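Lipoprotein (Klebsiella pneumoniae subsp. pneumoniae, PDB 4HWM) is of unknown function but belongs to the YedD-like family of bacterial lipoproteins and folds as a closed, eight-stranded antiparallel beta-barrel with one helix packed against it. Local coordinates at residues 22-27 against 42-47; 61-66 against 78-83; 12-17 against 48-53. All coordinates share one frame; numbering follows the deposited sequence.

Contact 1 pairs strands 23-26 and 40-45, contact 2 sets a hairpin turn against strand 60-70, and contact 3 lays the N-terminal arm along the start of strand 50-56, all on one antiparallel barrel. Contact 3 is the middle member, its centre about 11 Å from the centre of each of the others. Probable backbone hydrogen bonds tie it to both: Ile-44 N to Phe-52 O at 2.8 Å, and Thr-51 N to Gly-65 O at 2.9 Å. Contacts 1 and 2 do not touch; their nearest atoms are about 6 Å apart. No active site is known.

Contact 1: residues 22-27 against 42-47; sequences AGFWQT and SLIVTK
Trp-25 meets Leu-43 with the edge of its indole: Leu-43 O lies in the ring plane, 3.5 Å from Trp-25 CD1. The beta carbons also approach, Trp-25 CB lying 4.3 Å from Leu-43 CB. A first torsion of -60° sets CG beside the backbone N and anti to the carbonyl carbon, and the indole NE1 bonds Leu-21 O, just ahead of the segment. Val-45 adds a methyl to the same patch, its CG2 lying oblique to the indole at 4.4 Å from Trp-25 CD1. It also packs on Ala-22, whose CA lies 4.1 Å from both Val-45 CB and CG1 and 3.3 Å from Val-45 O. Strands 23-26 and 40-45 are antiparallel neighbours of the barrel, and the face bearing Trp-25, Leu-43 and Val-45 turns inward, where Ile-93 from strand 92-95 reaches both Trp-25 and Leu-43. Two hydrogen-bonded pairs hold the strands together. In Trp-25 with Leu-43, Leu-43 N reaches Trp-25 O at 2.8 Å; in Gly-23 with Val-45, the bond from Val-45 N to Gly-23 O is nearly straight, 173° at the hydrogen. Ser-42 comes in closely, its CA only 3.1 Å from Trp-25 O in a CA-H...O contact. On the outer face Phe-24 and Ile-44 lie side by side, Ile-44 CG1 at the phenyl edge, 3.9 Å from Phe-24 CD1. Helix 108-118 approaches this face, Trp-114 touching Ile-44 and Cys-110 touching Ser-42.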
loop_
_atom_site.group_PDB
_atom_site.type_symbol
_atom_site.label_atom_id
_atom_site.label_comp_id
_atom_site.label_asym_id
_atom_site.label_seq_id
_atom_site.Cartn_x
_atom_site.Cartn_y
_atom_site.Cartn_z
ATOM N N ALA A 22 6.432 -2.393 7.925
ATOM C CA ALA A 22 7.165 -1.570 6.977
ATOM C C ALA A 22 7.840 -2.462 5.955
ATOM O O ALA A 22 8.460 -3.476 6.288
ATOM C CB ALA A 22 8.179 -0.667 7.692
ATOM N N GLY A 23 7.717 -2.092 4.684
ATOM C CA GLY A 23 8.302 -2.895 3.612
ATOM C C GLY A 23 7.590 -2.687 2.295
ATOM O O GLY A 23 6.792 -1.786 2.142
ATOM N N PHE A 24 7.969 -3.542 1.366
ATOM C CA PHE A 24 7.301 -3.713 0.088
ATOM C C PHE A 24 6.484 -5.006 0.134
ATOM O O PHE A 24 6.981 -6.041 0.564
ATOM C CB PHE A 24 8.301 -3.854 -1.053
ATOM C CG PHE A 24 9.222 -2.681 -1.246
ATOM C CD1 PHE A 24 8.757 -1.398 -1.254
ATOM C CD2 PHE A 24 10.565 -2.894 -1.479
ATOM C CE1 PHE A 24 9.616 -0.331 -1.487
ATOM C CE2 PHE A 24 11.435 -1.843 -1.693
ATOM C CZ PHE A 24 10.960 -0.554 -1.709
ATOM N N TRP A 25 5.246 -4.924 -0.347
ATOM C CA TRP A 25 4.325 -6.045 -0.370
ATOM C C TRP A 25 3.787 -6.181 -1.783
ATOM O O TRP A 25 3.444 -5.169 -2.384
ATOM C CB TRP A 25 3.199 -5.752 0.626
ATOM C CG TRP A 25 3.701 -5.581 2.013
ATOM C CD1 TRP A 25 4.095 -4.415 2.614
ATOM C CD2 TRP A 25 3.891 -6.611 2.976
ATOM N NE1 TRP A 25 4.531 -4.664 3.886
ATOM C CE2 TRP A 25 4.405 -5.999 4.143
ATOM C CE3 TRP A 25 3.667 -7.989 2.982
ATOM C CZ2 TRP A 25 4.720 -6.727 5.279
ATOM C CZ3 TRP A 25 3.947 -8.704 4.154
ATOM C CH2 TRP A 25 4.480 -8.064 5.263
ATOM N N GLN A 26 3.686 -7.399 -2.302
ATOM C CA GLN A 26 3.240 -7.610 -3.688
ATOM C C GLN A 26 2.480 -8.917 -3.780
ATOM O O GLN A 26 2.846 -9.908 -3.160
ATOM C CB GLN A 26 4.429 -7.638 -4.671
ATOM C CG GLN A 26 4.017 -7.696 -6.141
ATOM C CD GLN A 26 5.144 -7.370 -7.102
ATOM O OE1 GLN A 26 5.317 -6.222 -7.504
ATOM N NE2 GLN A 26 5.909 -8.380 -7.480
ATOM N N THR A 27 1.428 -8.924 -4.581
ATOM C CA THR A 27 0.691 -10.157 -4.861
ATOM C C THR A 27 1.626 -11.110 -5.640
ATOM O O THR A 27 2.345 -10.691 -6.543
ATOM C CB THR A 27 -0.594 -9.858 -5.669
ATOM O OG1 THR A 27 -0.252 -9.163 -6.868
ATOM C CG2 THR A 27 -1.595 -9.051 -4.850
ATOM N N SER A 42 0.554 -3.992 -5.410
ATOM C CA SER A 42 1.679 -3.748 -4.509
ATOM C C SER A 42 1.292 -2.689 -3.480
ATOM O O SER A 42 0.499 -1.786 -3.758
ATOM C CB SER A 42 2.891 -3.235 -5.299
ATOM O OG SER A 42 3.295 -4.149 -6.295
ATOM N N LEU A 43 1.904 -2.794 -2.309
ATOM C CA LEU A 43 1.725 -1.797 -1.255
ATOM C C LEU A 43 3.096 -1.510 -0.657
ATOM O O LEU A 43 3.773 -2.420 -0.215
ATOM C CB LEU A 43 0.788 -2.302 -0.142
ATOM C CG LEU A 43 0.412 -1.274 0.936
ATOM C CD1 LEU A 43 -0.438 -0.146 0.380
ATOM C CD2 LEU A 43 -0.311 -1.998 2.098
ATOM N N ILE A 44 3.478 -0.238 -0.657
ATOM C CA ILE A 44 4.663 0.246 0.074
ATOM C C ILE A 44 4.194 0.789 1.411
ATOM O O ILE A 44 3.209 1.514 1.463
ATOM C CB ILE A 44 5.413 1.375 -0.694
ATOM C CG1 ILE A 44 5.739 0.931 -2.132
ATOM C CG2 ILE A 44 6.631 1.864 0.108
ATOM C CD1 ILE A 44 6.471 1.980 -2.961
ATOM N N VAL A 45 4.893 0.400 2.484
ATOM C CA VAL A 45 4.634 0.980 3.802
ATOM C C VAL A 45 5.979 1.455 4.339
ATOM O O VAL A 45 6.890 0.643 4.513
ATOM C CB VAL A 45 4.001 -0.032 4.780
ATOM C CG1 VAL A 45 3.763 0.613 6.163
ATOM C CG2 VAL A 45 2.695 -0.600 4.232
ATOM N N THR A 46 6.137 2.755 4.545
ATOM C CA THR A 46 7.403 3.276 5.109
ATOM C C THR A 46 7.345 3.172 6.636
ATOM O O THR A 46 6.256 3.044 7.227
ATOM C CB THR A 46 7.693 4.713 4.724
ATOM O OG1 THR A 46 6.819 5.583 5.445
ATOM C CG2 THR A 46 7.563 4.930 3.199
ATOM N N LYS A 47 8.506 3.307 7.277
ATOM C CA LYS A 47 8.514 3.211 8.739
ATOM C C LYS A 47 7.652 4.310 9.373
ATOM O O LYS A 47 6.994 4.064 10.393
ATOM C CB LYS A 47 9.944 3.171 9.315
ATOM C CG LYS A 47 10.755 4.464 9.219
ATOM C CD LYS A 47 12.078 4.352 10.017
ATOM C CE LYS A 47 12.840 5.666 10.026
ATOM N NZ LYS A 47 13.176 6.188 8.659
#

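Contact 2: residues 61-66 against 78-83; sequences IAQPGK and TASLDI
Asp-82 OD2 is gripped from two directions, by the amide of Gln-63 across the contact and by the hydroxyl of Thr-78 within its own segment. Gln-63 NE2 donates at 3.2 Å, meeting the oxygen nearly in line with its C-O bond, while the oxygen itself sits in the plane of the amide. Amide and carboxylate are turned almost perpendicular, their planes 83° apart. Thr-78 OG1 gives its proton to the same oxygen at 2.9 Å, but from above the carboxylate plane. The chain of Gln-63 is extended beyond CG, which carries its amide across to the turn.

That turn is a type I beta turn from Thr-78 to Leu-81, closed by Leu-81 N to Thr-78 O at 2.7 Å. Leu-81, the last residue of the turn, has a left-handed conformation, and Thr-78 N bonds Asp-82 O, the pattern of a type I turn with a G1 beta bulge in a hairpin, here joining strands 73-78 and 83-89. Thr-78 OG1 stands between its own N and carbonyl carbon, chi1 66°, and from there also accepts Asp-82 N at 3.1 Å. One hydroxyl thus joins Thr-78 to Asp-82, the pair that flanks the bulged turn, and helps to position the carboxylate for Gln-63.

Beside this polar cluster the backbones meet directly. Ala-79 N bonds Pro-64 O at 3.0 Å, just beyond the non-hydrogen-bonded pair of Gly-65 and Thr-78, whose CA atoms are only 3.8 Å apart. Gly-65 has no side chain to hold Thr-78 off. Along its other edge, strand 60-70 bonds strand 50-56, Gln-63 pairing with Asp-53.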
loop_
_atom_site.group_PDB
_atom_site.type_symbol
_atom_site.label_atom_id
_atom_site.label_comp_id
_atom_site.label_asym_id
_atom_site.label_seq_id
_atom_site.Cartn_x
_atom_site.Cartn_y
_atom_site.Cartn_z
ATOM N N ILE A 61 -2.586 1.966 -11.853
ATOM C CA ILE A 61 -3.273 2.905 -10.992
ATOM C C ILE A 61 -2.514 2.888 -9.675
ATOM O O ILE A 61 -2.364 1.839 -9.058
ATOM C CB ILE A 61 -4.781 2.591 -10.814
ATOM C CG1 ILE A 61 -5.407 3.575 -9.816
ATOM C CG2 ILE A 61 -5.042 1.169 -10.381
ATOM C CD1 ILE A 61 -6.897 3.733 -9.977
ATOM N N ALA A 62 -2.006 4.042 -9.286
ATOM C CA ALA A 62 -1.225 4.156 -8.077
ATOM C C ALA A 62 -1.695 5.353 -7.237
ATOM O O ALA A 62 -2.054 6.404 -7.780
ATOM C CB ALA A 62 0.239 4.287 -8.441
ATOM N N GLN A 63 -1.714 5.170 -5.922
ATOM C CA GLN A 63 -2.227 6.187 -5.001
ATOM C C GLN A 63 -1.417 6.224 -3.731
ATOM O O GLN A 63 -1.315 5.213 -3.050
ATOM C CB GLN A 63 -3.672 5.884 -4.595
ATOM C CG GLN A 63 -4.651 5.721 -5.776
ATOM C CD GLN A 63 -5.891 5.031 -5.323
ATOM O OE1 GLN A 63 -6.192 3.920 -5.776
ATOM N NE2 GLN A 63 -6.572 5.622 -4.350
ATOM N N PRO A 64 -0.868 7.400 -3.391
ATOM C CA PRO A 64 -0.264 7.562 -2.077
ATOM C C PRO A 64 -1.327 7.469 -0.967
ATOM O O PRO A 64 -2.513 7.699 -1.199
ATOM C CB PRO A 64 0.376 8.956 -2.159
ATOM C CG PRO A 64 0.656 9.148 -3.678
ATOM C CD PRO A 64 -0.585 8.539 -4.290
ATOM N N GLY A 65 -0.899 7.165 0.256
ATOM C CA GLY A 65 -1.776 7.140 1.412
ATOM C C GLY A 65 -0.988 7.243 2.712
ATOM O O GLY A 65 0.213 7.495 2.701
ATOM N N LYS A 66 -1.705 7.031 3.802
ATOM C CA LYS A 66 -1.159 7.105 5.147
ATOM C C LYS A 66 -1.764 6.019 5.985
ATOM O O LYS A 66 -2.955 5.794 5.898
ATOM C CB LYS A 66 -1.572 8.425 5.848
ATOM C CG LYS A 66 -1.071 9.657 5.234
ATOM C CD LYS A 66 -1.671 10.888 5.899
ATOM C CE LYS A 66 -1.254 12.167 5.248
ATOM N NZ LYS A 66 -2.041 13.305 5.872
ATOM N N THR A 78 -6.096 6.308 1.742
ATOM C CA THR A 78 -5.481 6.866 0.540
ATOM C C THR A 78 -5.775 8.337 0.449
ATOM O O THR A 78 -6.692 8.829 1.109
ATOM C CB THR A 78 -5.983 6.224 -0.756
ATOM O OG1 THR A 78 -7.363 6.558 -0.922
ATOM C CG2 THR A 78 -5.787 4.747 -0.770
ATOM N N ALA A 79 -5.057 9.019 -0.449
ATOM C CA ALA A 79 -5.214 10.463 -0.658
ATOM C C ALA A 79 -6.620 10.846 -1.151
ATOM O O ALA A 79 -6.999 12.007 -1.057
ATOM C CB ALA A 79 -4.129 10.994 -1.601
ATOM N N SER A 80 -7.367 9.861 -1.674
ATOM C CA SER A 80 -8.783 10.035 -2.046
ATOM C C SER A 80 -9.745 9.608 -0.940
ATOM O O SER A 80 -10.958 9.581 -1.147
ATOM C CB SER A 80 -9.089 9.228 -3.305
ATOM O OG SER A 80 -8.202 9.582 -4.337
ATOM N N LEU A 81 -9.202 9.256 0.229
ATOM C CA LEU A 81 -9.959 8.852 1.420
ATOM C C LEU A 81 -10.653 7.479 1.310
ATOM O O LEU A 81 -11.626 7.200 2.005
ATOM C CB LEU A 81 -10.923 9.950 1.898
ATOM C CG LEU A 81 -10.337 11.221 2.516
ATOM C CD1 LEU A 81 -11.478 12.170 2.927
ATOM C CD2 LEU A 81 -9.430 10.924 3.711
ATOM N N ASP A 82 -10.103 6.591 0.488
ATOM C CA ASP A 82 -10.436 5.172 0.617
ATOM C C ASP A 82 -9.775 4.705 1.930
ATOM O O ASP A 82 -8.654 5.122 2.235
ATOM C CB ASP A 82 -9.909 4.338 -0.558
ATOM C CG ASP A 82 -10.213 4.944 -1.917
ATOM O OD1 ASP A 82 -11.415 5.161 -2.227
ATOM O OD2 ASP A 82 -9.235 5.184 -2.681
ATOM N N ILE A 83 -10.479 3.877 2.693
ATOM C CA ILE A 83 -9.984 3.337 3.968
ATOM C C ILE A 83 -10.002 1.814 3.926
ATOM O O ILE A 83 -11.046 1.210 3.725
ATOM C CB ILE A 83 -10.805 3.881 5.144
ATOM C CG1 ILE A 83 -10.627 5.401 5.244
ATOM C CG2 ILE A 83 -10.375 3.268 6.448
ATOM C CD1 ILE A 83 -11.461 6.058 6.357
#

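Contact 3: residues 12-17 against 48-53; sequences VVKAPA and EGDTFD
The carboxylate of Asp-50 has the side chain of Lys-14 over one face: CD, CE and NZ all lie on the same side of its plane. CD sits 3.6 Å from Asp-50 OD1, and NZ comes down to Asp-50 OD2 at 2.9 Å, forming a salt bridge. The ammonium nitrogen approaches on the syn side of OD2 but 31° out of the carboxylate plane, and the two side chains cross at a slant. The Lys-14 chain leaves with CG anti to the backbone N and then bends at chi3 (76°), which brings CE round to within 3.4 Å of Glu-48 O. The aliphatic part of the lysine therefore drapes across the Glu-48 carbonyl before its charge reaches Asp-50. Glu-48 carries an opposite charge nearby, yet its OE1, which makes a weak hydrogen bond with Thr-46 OG1, remains 6.4 Å from Lys-14 NZ, so any attraction between them would be long-range and probably weak.

Next to the lysine the backbones come close at Gly-49. Ala-15 O approaches Gly-49 CA to 3.2 Å in a CA-H...O contact, where a beta carbon would collide with the same oxygen. The backbone angles, with a phi of 98°, call for glycine by themselves, since a beta carbon would also press on the preceding carbonyl oxygen. Gly-49 is the last residue before strand 50-56.

Segment 12-17 is an irregular arm running past the start of strand 50-56, at the surface of the barrel. Backbone bonds hold it to the barrel: Ala-15 with Leu-67 of strand 60-70, and Ala-17 with Lys-47 just after strand 40-45. Farther on, strand 50-56 runs between strands 40-45 and 60-70 and packs against helix 108-118, where Phe-52 meets the ring of Trp-114.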
loop_
_atom_site.group_PDB
_atom_site.type_symbol
_atom_site.label_atom_id
_atom_site.label_comp_id
_atom_site.label_asym_id
_atom_site.label_seq_id
_atom_site.Cartn_x
_atom_site.Cartn_y
_atom_site.Cartn_z
ATOM N N VAL A 12 -5.357 14.015 8.564
ATOM C CA VAL A 12 -5.252 12.661 9.084
ATOM C C VAL A 12 -3.930 12.496 9.773
ATOM O O VAL A 12 -2.884 12.886 9.243
ATOM C CB VAL A 12 -5.363 11.582 7.977
ATOM C CG1 VAL A 12 -4.873 10.213 8.502
ATOM C CG2 VAL A 12 -6.777 11.505 7.484
ATOM N N VAL A 13 -4.027 11.912 10.978
ATOM C CA VAL A 13 -2.898 11.606 11.841
ATOM C C VAL A 13 -2.208 10.311 11.368
ATOM O O VAL A 13 -2.766 9.209 11.451
ATOM C CB VAL A 13 -3.350 11.471 13.312
ATOM C CG1 VAL A 13 -2.174 11.037 14.217
ATOM C CG2 VAL A 13 -3.966 12.796 13.792
ATOM N N LYS A 14 -1.026 10.494 10.813
ATOM C CA LYS A 14 -0.278 9.398 10.168
ATOM C C LYS A 14 0.340 8.522 11.245
ATOM O O LYS A 14 1.117 9.011 12.068
ATOM C CB LYS A 14 0.797 9.988 9.306
ATOM C CG LYS A 14 1.601 8.978 8.567
ATOM C CD LYS A 14 2.587 9.626 7.560
ATOM C CE LYS A 14 3.818 10.249 8.180
ATOM N NZ LYS A 14 4.648 11.051 7.226
ATOM N N ALA A 15 -0.014 7.235 11.241
ATOM C CA ALA A 15 0.470 6.288 12.256
ATOM C C ALA A 15 1.786 5.664 11.787
ATOM O O ALA A 15 1.874 5.165 10.668
ATOM C CB ALA A 15 -0.554 5.186 12.503
ATOM N N PRO A 16 2.811 5.606 12.664
ATOM C CA PRO A 16 3.990 4.836 12.350
ATOM C C PRO A 16 3.665 3.362 12.113
ATOM O O PRO A 16 2.721 2.832 12.699
ATOM C CB PRO A 16 4.879 4.994 13.598
ATOM C CG PRO A 16 4.395 6.251 14.234
ATOM C CD PRO A 16 2.934 6.288 13.973
ATOM N N ALA A 17 4.395 2.726 11.211
ATOM C CA ALA A 17 4.149 1.319 10.929
ATOM C C ALA A 17 4.420 0.485 12.186
ATOM O O ALA A 17 5.505 0.608 12.770
ATOM C CB ALA A 17 5.050 0.863 9.813
ATOM N N GLU A 48 7.614 5.486 8.764
ATOM C CA GLU A 48 6.825 6.606 9.272
ATOM C C GLU A 48 5.328 6.476 9.007
ATOM O O GLU A 48 4.534 7.265 9.539
ATOM C CB GLU A 48 7.350 7.920 8.666
ATOM C CG GLU A 48 8.788 8.250 9.078
ATOM C CD GLU A 48 9.856 7.602 8.208
ATOM O OE1 GLU A 48 9.520 6.942 7.191
ATOM O OE2 GLU A 48 11.058 7.751 8.544
ATOM N N GLY A 49 4.918 5.495 8.190
ATOM C CA GLY A 49 3.498 5.300 7.925
ATOM C C GLY A 49 2.993 5.907 6.640
ATOM O O GLY A 49 1.789 5.939 6.428
ATOM N N ASP A 50 3.880 6.370 5.760
ATOM C CA ASP A 50 3.441 6.730 4.409
ATOM C C ASP A 50 3.254 5.431 3.615
ATOM O O ASP A 50 3.957 4.449 3.830
ATOM C CB ASP A 50 4.421 7.630 3.716
ATOM C CG ASP A 50 4.491 9.002 4.327
ATOM O OD1 ASP A 50 3.579 9.803 4.118
ATOM O OD2 ASP A 50 5.469 9.287 5.054
ATOM N N THR A 51 2.281 5.436 2.710
ATOM C CA THR A 51 2.006 4.268 1.914
ATOM C C THR A 51 1.874 4.592 0.446
ATOM O O THR A 51 1.699 5.758 0.056
ATOM C CB THR A 51 0.719 3.596 2.377
ATOM O OG1 THR A 51 -0.384 4.435 2.035
ATOM C CG2 THR A 51 0.741 3.272 3.914
ATOM N N PHE A 52 1.890 3.538 -0.357
ATOM C CA PHE A 52 1.690 3.668 -1.801
ATOM C C PHE A 52 1.054 2.401 -2.307
ATOM O O PHE A 52 1.626 1.312 -2.134
ATOM C CB PHE A 52 3.045 3.886 -2.485
ATOM C CG PHE A 52 2.963 4.438 -3.887
ATOM C CD1 PHE A 52 2.452 5.698 -4.114
ATOM C CD2 PHE A 52 3.404 3.693 -4.968
ATOM C CE1 PHE A 52 2.433 6.221 -5.402
ATOM C CE2 PHE A 52 3.359 4.196 -6.244
ATOM C CZ PHE A 52 2.846 5.445 -6.468
ATOM N N ASP A 53 -0.128 2.544 -2.905
ATOM C CA ASP A 53 -0.953 1.407 -3.370
ATOM C C ASP A 53 -0.873 1.451 -4.890
ATOM O O ASP A 53 -1.355 2.424 -5.469
ATOM C CB ASP A 53 -2.379 1.607 -2.840
ATOM C CG ASP A 53 -3.373 0.564 -3.328
ATOM O OD1 ASP A 53 -3.193 0.002 -4.415
ATOM O OD2 ASP A 53 -4.356 0.346 -2.605
#